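PDB 5D8N: leucine aminopeptidase A1, chloroplastic from Solanum lycopersicum, which removes N-terminal amino acids, preferably leucine, from peptides as a magnesium-dependent homohexameric M17 aminopeptidase and also acts as a protein-folding chaperone. Local coordinates for residues A296-G301 with A393-Y398. The protein carries 1 engineered substitution. Numbering follows the deposited sequence.
Sequences ALVGKG and ADALIY
Helix-on-sheet packing in the M17 catalytic domain brings V298, on strand 293-305 of the mixed central sheet, against A395 and L396 of helix 388-401. Within 296-301, V298 alone reaches residues 393-398, and its two methyls divide the work. CG1 meets the methyl of A395, with V298 CG1 and A395 CB 3.8 Å apart. It is put there by chi1 of 177°, which sets CG1 anti to the backbone N. The other branch, CG2, lies anti to the carbonyl carbon and faces the next residue of the helix, V298 CG2 to L396 CD2 being a looser 4.3 Å. V298 and A395 both direct their CB across the interface. L396 starts off to the flank, and its CD2 swings back to the valine. The small side chain of A395 is consistent with the close backbone approach, V298 CA to A395 CA 7.0 Å. The contact is small, 116 Å² in all, purely apolar and buried. Two residues along the strand, K300 belongs to the magnesium-binding site of the enzyme; its side chain runs away from this helix segment, and here NZ is hydrogen-bonded to T412 O. V298 also touches L392 and A399 of the same helix, while I407 of the adjacent parallel strand 406-411 meets both V298 and L396. On the other flank of strand 293-305 runs strand 347-358, whose I352 packs against A395 and Y398, so the helix spans three neighbouring strands of the sheet.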
loop_
_atom_site.group_PDB
_atom_site.type_symbol
_atom_site.label_atom_id
_atom_site.label_comp_id
_atom_site.label_asym_id
_atom_site.label_seq_id
_atom_site.Cartn_x
_atom_site.Cartn_y
_atom_site.Cartn_z
ATOM N N ALA A 296 40.299 4.584 16.486
ATOM C CA ALA A 296 39.229 5.526 16.213
ATOM C C ALA A 296 37.844 4.961 16.514
ATOM O O ALA A 296 37.513 3.826 16.188
ATOM C CB ALA A 296 39.276 6.013 14.762
ATOM N N LEU A 297 36.977 5.868 16.932
ATOM C CA LEU A 297 35.568 5.581 17.140
ATOM C C LEU A 297 34.804 6.585 16.293
ATOM O O LEU A 297 34.900 7.790 16.529
ATOM C CB LEU A 297 35.207 5.759 18.617
ATOM C CG LEU A 297 35.957 4.850 19.587
ATOM C CD1 LEU A 297 35.589 5.186 21.012
ATOM C CD2 LEU A 297 35.585 3.404 19.279
ATOM N N VAL A 298 34.074 6.076 15.305
ATOM C CA VAL A 298 33.324 6.884 14.359
ATOM C C VAL A 298 31.820 6.699 14.569
ATOM O O VAL A 298 31.326 5.567 14.604
ATOM C CB VAL A 298 33.673 6.469 12.925
ATOM C CG1 VAL A 298 32.829 7.268 11.940
ATOM C CG2 VAL A 298 35.149 6.718 12.683
ATOM N N GLY A 299 31.104 7.806 14.742
ATOM C CA GLY A 299 29.667 7.747 15.002
ATOM C C GLY A 299 28.867 8.481 13.951
ATOM O O GLY A 299 29.207 9.597 13.559
ATOM N N LYS A 300 27.829 7.832 13.439
ATOM C CA LYS A 300 26.901 8.502 12.540
ATOM C C LYS A 300 26.213 9.650 13.270
ATOM O O LYS A 300 25.626 9.475 14.331
ATOM C CB LYS A 300 25.862 7.512 12.010
ATOM C CG LYS A 300 24.834 8.160 11.110
ATOM C CD LYS A 300 23.899 7.127 10.503
ATOM C CE LYS A 300 22.472 7.525 10.807
ATOM N NZ LYS A 300 21.546 6.980 9.813
ATOM N N GLY A 301 26.239 10.830 12.673
ATOM C CA GLY A 301 25.740 12.032 13.334
ATOM C C GLY A 301 24.800 12.861 12.473
ATOM O O GLY A 301 24.886 14.086 12.394
ATOM N N ALA A 393 31.034 7.411 4.910
ATOM C CA ALA A 393 32.099 7.185 3.951
ATOM C C ALA A 393 33.279 8.154 4.136
ATOM O O ALA A 393 34.429 7.754 4.303
ATOM C CB ALA A 393 31.536 7.283 2.550
ATOM N N ASP A 394 32.967 9.438 4.196
ATOM C CA ASP A 394 33.969 10.461 4.421
ATOM C C ASP A 394 34.562 10.468 5.839
ATOM O O ASP A 394 35.763 10.731 6.023
ATOM C CB ASP A 394 33.413 11.831 4.039
ATOM C CG ASP A 394 33.386 12.035 2.511
ATOM O OD1 ASP A 394 34.385 11.610 1.869
ATOM O OD2 ASP A 394 32.426 12.668 1.989
ATOM N N ALA A 395 33.746 10.144 6.839
ATOM C CA ALA A 395 34.275 10.031 8.204
ATOM C C ALA A 395 35.265 8.882 8.346
ATOM O O ALA A 395 36.252 8.986 9.050
ATOM C CB ALA A 395 33.146 9.838 9.194
ATOM N N LEU A 396 35.002 7.779 7.660
ATOM C CA LEU A 396 35.882 6.640 7.728
ATOM C C LEU A 396 37.205 6.908 7.019
ATOM O O LEU A 396 38.266 6.483 7.474
ATOM C CB LEU A 396 35.165 5.405 7.182
ATOM C CG LEU A 396 34.075 4.800 8.060
ATOM C CD1 LEU A 396 33.262 3.762 7.274
ATOM C CD2 LEU A 396 34.625 4.099 9.293
ATOM N N ILE A 397 37.139 7.576 5.878
ATOM C CA ILE A 397 38.346 7.955 5.153
ATOM C C ILE A 397 39.161 8.863 6.057
ATOM O O ILE A 397 40.353 8.662 6.199
ATOM C CB ILE A 397 37.997 8.678 3.843
ATOM C CG1 ILE A 397 37.399 7.678 2.848
ATOM C CG2 ILE A 397 39.228 9.312 3.216
ATOM C CD1 ILE A 397 36.546 8.313 1.755
ATOM N N TYR A 398 38.509 9.816 6.723
ATOM C CA TYR A 398 39.207 10.717 7.628
ATOM C C TYR A 398 39.860 9.956 8.769
ATOM O O TYR A 398 41.015 10.185 9.122
ATOM C CB TYR A 398 38.217 11.721 8.212
ATOM C CG TYR A 398 38.845 12.787 9.072
ATOM C CD1 TYR A 398 39.002 12.609 10.425
ATOM C CD2 TYR A 398 39.311 13.966 8.516
ATOM C CE1 TYR A 398 39.604 13.573 11.208
ATOM C CE2 TYR A 398 39.856 14.975 9.304
ATOM C CZ TYR A 398 40.028 14.752 10.646
ATOM O OH TYR A 398 40.508 15.770 11.440
#